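Local coordinates for protein cortical-lytic enzyme (Bacillus cereus, PDB 4S3J) that probably acts as an N-acetylglucosaminidase that degrades cortex peptidoglycan, recognising its muramic acid delta-lactam, when spores germinate, at residues A[5-10]-A[386-391]; A[57-62]-A[89-94]. All coordinates share one frame; numbering follows the deposited sequence.

In the fold
Near the N terminus, strand 3-7 is the first strand of the first LysM domain, and contact 1 sets it against the start of helix 387-400 in the glycosyl hydrolase family 18 barrel, closing a loop of 375 residues. Contact 2 is nested inside that loop: it joins 57-62 to 89-94 across only 26 residues, closing the second LysM domain around helices 63-70 and 74-80. The centres of the two contacts lie about 13 Å apart, and they touch where Gln58 OE1 accepts a probable hydrogen bond from Thr7 N. Contact 1 thus ties a LysM domain to the barrel, while Gln58 links the two LysM domains to each other.

Contact 1 (A[5-10]-A[386-391]); sequences IVTVRS and DARSIQ
Packing at this junction centres on Ile5, whose side chain points from strand 3-7 toward the first turn of helix 387-400. With CG1 anti to the carbonyl carbon and chi2 extended (165°), Ile5 CD1 reaches the helix surface, 3.4 Å from Ala387 O and 4.0 Å from Ala387 CB. The same methyl touches Gln391 CB one turn further on, while the other branch, Ile5 CG2, lies against Arg388 CG at 4.1 Å. The amide of Gln391 is occupied elsewhere, its NE2 bonding to Asn424 and Asn395.

The polar side is bridged by solvent rather than by a direct bond. Thr7 and Arg388 cross at about a right angle, with Thr7 OG1 3.6 Å from Arg388 NH1. A water in the guanidinium plane accepts from Arg388 NH1 and is hydrogen-bonded to Thr7 OG1 at 2.8 Å.

Charge pairing within 386-391 fixes the arginine. Its chain bends at chi3 (-67°), so NE and NH2 meet Asp386 OD2 side-on, both on its syn lone pair; the Arg388 NH2 to Asp386 OD2 salt bridge spans 2.8 Å. The other oxygen, OD1, accepts weakly from the backbone N of Arg388 and Ser389, and Asp386 N donates a weak bond back to Ser389 OG. One carboxylate therefore both caps the helix and orients the guanidinium.

Ala45 of the paired LysM strand 45-49 and Leu420 of helix 415-424 extend the packing. The arrangement is a LysM-to-barrel domain interface, in which Ile5 and Thr7 lie against the first turn of a TIM-barrel helix that begins with an Asp386-Ser389 capping box.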
loop_
_atom_site.group_PDB
_atom_site.type_symbol
_atom_site.label_atom_id
_atom_site.label_comp_id
_atom_site.label_asym_id
_atom_site.label_seq_id
_atom_site.Cartn_x
_atom_site.Cartn_y
_atom_site.Cartn_z
ATOM N N ILE A 5 12.359 10.439 -10.297
ATOM C CA ILE A 5 12.752 10.583 -8.903
ATOM C C ILE A 5 14.188 11.147 -8.829
ATOM O O ILE A 5 15.073 10.733 -9.589
ATOM C CB ILE A 5 12.685 9.227 -8.192
ATOM C CG1 ILE A 5 11.250 8.706 -8.196
ATOM C CG2 ILE A 5 13.196 9.353 -6.757
ATOM C CD1 ILE A 5 11.139 7.226 -7.840
ATOM N N VAL A 6 14.402 12.128 -7.957
ATOM C CA VAL A 6 15.724 12.707 -7.693
ATOM C C VAL A 6 15.968 12.690 -6.178
ATOM O O VAL A 6 15.090 13.092 -5.406
ATOM C CB VAL A 6 15.845 14.149 -8.219
ATOM C CG1 VAL A 6 17.201 14.752 -7.858
ATOM C CG2 VAL A 6 15.668 14.164 -9.719
ATOM N N THR A 7 17.152 12.251 -5.759
ATOM C CA THR A 7 17.523 12.289 -4.346
ATOM C C THR A 7 18.249 13.592 -4.039
ATOM O O THR A 7 19.197 13.963 -4.739
ATOM C CB THR A 7 18.425 11.088 -3.972
ATOM O OG1 THR A 7 17.706 9.871 -4.162
ATOM C CG2 THR A 7 18.849 11.121 -2.518
ATOM N N VAL A 8 17.783 14.286 -3.001
ATOM C CA VAL A 8 18.350 15.561 -2.580
ATOM C C VAL A 8 19.797 15.376 -2.096
ATOM O O VAL A 8 20.128 14.420 -1.394
ATOM C CB VAL A 8 17.479 16.183 -1.465
ATOM C CG1 VAL A 8 18.138 17.414 -0.839
ATOM C CG2 VAL A 8 16.092 16.547 -2.014
ATOM N N ARG A 9 20.659 16.266 -2.566
ATOM C CA ARG A 9 22.087 16.310 -2.198
ATOM C C ARG A 9 22.373 17.592 -1.418
ATOM O O ARG A 9 21.596 18.557 -1.453
ATOM C CB ARG A 9 22.962 16.217 -3.434
ATOM C CG ARG A 9 22.803 14.860 -4.119
ATOM C CD ARG A 9 23.669 14.655 -5.358
ATOM N NE ARG A 9 23.666 15.781 -6.275
ATOM C CZ ARG A 9 24.373 15.812 -7.399
ATOM N NH1 ARG A 9 25.135 14.780 -7.733
ATOM N NH2 ARG A 9 24.326 16.877 -8.188
ATOM N N SER A 10 23.531 17.613 -0.764
ATOM C CA SER A 10 23.955 18.763 0.038
ATOM C C SER A 10 23.884 20.072 -0.741
ATOM O O SER A 10 24.429 20.184 -1.837
ATOM C CB SER A 10 25.401 18.567 0.502
ATOM O OG SER A 10 25.560 17.337 1.186
ATOM N N ASP A 386 9.201 6.001 0.933
ATOM C CA ASP A 386 9.337 7.184 0.081
ATOM C C ASP A 386 9.275 6.798 -1.395
ATOM O O ASP A 386 9.011 5.637 -1.733
ATOM C CB ASP A 386 10.621 7.996 0.382
ATOM C CG ASP A 386 11.922 7.318 -0.071
ATOM O OD1 ASP A 386 11.908 6.293 -0.784
ATOM O OD2 ASP A 386 13.003 7.869 0.284
ATOM N N ALA A 387 9.504 7.775 -2.280
ATOM C CA ALA A 387 9.309 7.540 -3.705
ATOM C C ALA A 387 10.194 6.410 -4.252
ATOM O O ALA A 387 9.778 5.664 -5.161
ATOM C CB ALA A 387 9.546 8.829 -4.487
ATOM N N ARG A 388 11.406 6.286 -3.716
ATOM C CA ARG A 388 12.331 5.259 -4.181
ATOM C C ARG A 388 11.787 3.862 -3.907
ATOM O O ARG A 388 11.794 3.002 -4.804
ATOM C CB ARG A 388 13.703 5.416 -3.516
ATOM C CG ARG A 388 14.425 6.703 -3.942
ATOM C CD ARG A 388 15.652 6.984 -3.104
ATOM N NE ARG A 388 15.321 7.303 -1.711
ATOM C CZ ARG A 388 16.198 7.761 -0.819
ATOM N NH1 ARG A 388 17.460 7.964 -1.173
ATOM N NH2 ARG A 388 15.807 8.022 0.425
ATOM N N SER A 389 11.359 3.614 -2.665
ATOM C CA SER A 389 10.959 2.257 -2.292
ATOM C C SER A 389 9.601 1.931 -2.913
ATOM O O SER A 389 9.379 0.798 -3.338
ATOM C CB SER A 389 10.988 2.020 -0.734
ATOM O OG SER A 389 10.198 2.836 0.192
ATOM N N ILE A 390 8.711 2.902 -3.047
ATOM C CA ILE A 390 7.440 2.630 -3.737
ATOM C C ILE A 390 7.691 2.304 -5.222
ATOM O O ILE A 390 7.070 1.396 -5.781
ATOM C CB ILE A 390 6.448 3.810 -3.606
ATOM C CG1 ILE A 390 5.936 3.891 -2.161
ATOM C CG2 ILE A 390 5.259 3.652 -4.539
ATOM C CD1 ILE A 390 5.026 2.701 -1.741
ATOM N N GLN A 391 8.624 2.998 -5.869
ATOM C CA GLN A 391 8.971 2.631 -7.245
ATOM C C GLN A 391 9.519 1.202 -7.321
ATOM O O GLN A 391 9.167 0.454 -8.242
ATOM C CB GLN A 391 9.963 3.634 -7.841
ATOM C CG GLN A 391 10.257 3.415 -9.329
ATOM C CD GLN A 391 9.026 3.541 -10.206
ATOM O OE1 GLN A 391 8.439 4.617 -10.329
ATOM N NE2 GLN A 391 8.603 2.423 -10.799
HETATM O O HOH W 1 19.153 7.601 -3.453
#

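Contact 2 (A[57-62]-A[89-94])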
loop_
_atom_site.group_PDB
_atom_site.type_symbol
_atom_site.label_atom_id
_atom_site.label_comp_id
_atom_site.label_asym_id
_atom_site.label_seq_id
_atom_site.Cartn_x
_atom_site.Cartn_y
_atom_site.Cartn_z
ATOM N N VAL A 57 20.647 9.622 -14.200
ATOM C CA VAL A 57 20.874 8.429 -13.395
ATOM C C VAL A 57 21.010 8.746 -11.901
ATOM O O VAL A 57 21.655 9.720 -11.486
ATOM C CB VAL A 57 22.134 7.670 -13.926
ATOM C CG1 VAL A 57 22.602 6.601 -12.950
ATOM C CG2 VAL A 57 21.857 7.063 -15.312
ATOM N N GLN A 58 20.342 7.929 -11.105
ATOM C CA GLN A 58 20.323 8.069 -9.653
ATOM C C GLN A 58 21.171 6.993 -8.968
ATOM O O GLN A 58 21.447 5.953 -9.555
ATOM C CB GLN A 58 18.880 7.978 -9.150
ATOM C CG GLN A 58 17.981 9.073 -9.678
ATOM C CD GLN A 58 18.462 10.428 -9.263
ATOM O OE1 GLN A 58 18.554 10.723 -8.063
ATOM N NE2 GLN A 58 18.818 11.268 -10.248
ATOM N N PRO A 59 21.536 7.221 -7.702
ATOM C CA PRO A 59 22.298 6.194 -6.979
ATOM C C PRO A 59 21.617 4.829 -6.975
ATOM O O PRO A 59 20.416 4.702 -6.676
ATOM C CB PRO A 59 22.399 6.762 -5.563
ATOM C CG PRO A 59 22.235 8.254 -5.729
ATOM C CD PRO A 59 21.352 8.458 -6.919
ATOM N N GLY A 60 22.395 3.800 -7.312
ATOM C CA GLY A 60 21.914 2.427 -7.349
ATOM C C GLY A 60 21.180 2.003 -8.616
ATOM O O GLY A 60 20.818 0.835 -8.777
ATOM N N ASP A 61 20.978 2.929 -9.549
ATOM C CA ASP A 61 20.278 2.598 -10.786
ATOM C C ASP A 61 21.035 1.558 -11.610
ATOM O O ASP A 61 22.265 1.483 -11.587
ATOM C CB ASP A 61 20.101 3.839 -11.667
ATOM C CG ASP A 61 18.788 4.566 -11.443
ATOM O OD1 ASP A 61 17.824 3.988 -10.900
ATOM O OD2 ASP A 61 18.729 5.748 -11.831
ATOM N N SER A 62 20.262 0.799 -12.375
ATOM C CA SER A 62 20.763 -0.079 -13.411
ATOM C C SER A 62 19.896 0.150 -14.625
ATOM O O SER A 62 18.791 0.691 -14.503
ATOM C CB SER A 62 20.694 -1.536 -12.963
ATOM O OG SER A 62 19.337 -1.921 -12.742
ATOM N N LEU A 89 26.735 2.429 -14.945
ATOM C CA LEU A 89 26.225 3.794 -14.928
ATOM C C LEU A 89 26.891 4.632 -13.830
ATOM O O LEU A 89 27.451 4.097 -12.880
ATOM C CB LEU A 89 24.701 3.776 -14.740
ATOM C CG LEU A 89 23.923 2.876 -15.703
ATOM C CD1 LEU A 89 22.452 2.953 -15.395
ATOM C CD2 LEU A 89 24.167 3.253 -17.151
ATOM N N HIS A 90 26.820 5.951 -13.965
ATOM C CA HIS A 90 27.273 6.848 -12.910
ATOM C C HIS A 90 26.201 7.898 -12.642
ATOM O O HIS A 90 25.419 8.251 -13.533
ATOM C CB HIS A 90 28.609 7.509 -13.270
ATOM C CG HIS A 90 28.549 8.385 -14.486
ATOM N ND1 HIS A 90 28.834 7.913 -15.757
ATOM C CD2 HIS A 90 28.246 9.691 -14.628
ATOM C CE1 HIS A 90 28.698 8.899 -16.621
ATOM N NE2 HIS A 90 28.345 9.992 -15.972
ATOM N N VAL A 91 26.147 8.370 -11.405
ATOM C CA VAL A 91 25.123 9.340 -11.005
ATOM C C VAL A 91 25.250 10.612 -11.834
ATOM O O VAL A 91 26.342 11.159 -11.992
ATOM C CB VAL A 91 25.220 9.673 -9.502
ATOM C CG1 VAL A 91 24.265 10.805 -9.120
ATOM C CG2 VAL A 91 24.897 8.437 -8.687
ATOM N N GLY A 92 24.120 11.062 -12.376
ATOM C CA GLY A 92 24.078 12.246 -13.217
ATOM C C GLY A 92 24.162 11.960 -14.700
ATOM O O GLY A 92 23.899 12.835 -15.517
ATOM N N GLN A 93 24.530 10.734 -15.047
ATOM C CA GLN A 93 24.587 10.320 -16.449
ATOM C C GLN A 93 23.236 10.541 -17.115
ATOM O O GLN A 93 22.200 10.147 -16.575
ATOM C CB GLN A 93 24.982 8.843 -16.538
ATOM C CG GLN A 93 25.187 8.312 -17.933
ATOM C CD GLN A 93 25.659 6.877 -17.944
ATOM O OE1 GLN A 93 26.078 6.342 -16.919
ATOM N NE2 GLN A 93 25.597 6.244 -19.103
ATOM N N GLN A 94 23.246 11.150 -18.288
ATOM C CA GLN A 94 22.026 11.426 -19.024
ATOM C C GLN A 94 21.669 10.289 -19.965
ATOM O O GLN A 94 22.496 9.879 -20.783
ATOM C CB GLN A 94 22.180 12.724 -19.817
ATOM C CG GLN A 94 21.000 13.054 -20.704
ATOM C CD GLN A 94 21.228 14.291 -21.542
ATOM O OE1 GLN A 94 22.368 14.622 -21.873
ATOM N NE2 GLN A 94 20.144 14.924 -21.974
#
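Two backbone hydrogen bonds join the loops, both made by Val57. Val57 N donates to Gln93 O at 2.9 Å, and Val57 O accepts from Gly92 N at 2.9 Å with a nearly straight N-H...O angle of 169°, in the carbonyl plane on a lone pair. Val91 CA adds a CA-H...O contact to the same Val57 oxygen.

Side-chain packing surrounds this pair of bonds. With CG1 anti to the backbone N (chi1 167°), Val57 sets CG1 3.3 Å from His90 O and also against Leu89 CB, while CG2 lies beside Gln93 CB, the two side chains pointing the same way. Val91 CG2 rests on the Pro59 ring, 4.0 Å from Pro59 CD, and Leu89 CD1 reaches the backbone of Ser62.

Each loop is also braced internally by a type II beta turn and a side-chain bond across it. Gln58 N donates to Asp61 OD2 at 2.8 Å from above the carboxylate plane, and that oxygen also bonds Tyr55 OH. In 89-94 the extended Gln93 chain brings OE1 to His90 N, with Gln93 CB over one face of the His90 ring, near its rim.

The two bonds lie just beyond the ends of antiparallel strands 54-56 and 94-96 of the second LysM domain, without continuing their regular pairing. Beyond them Ser62 caps helix 63-70 through Arg65 N, and Leu89 and Asp61 both pack on Ile66 of that helix.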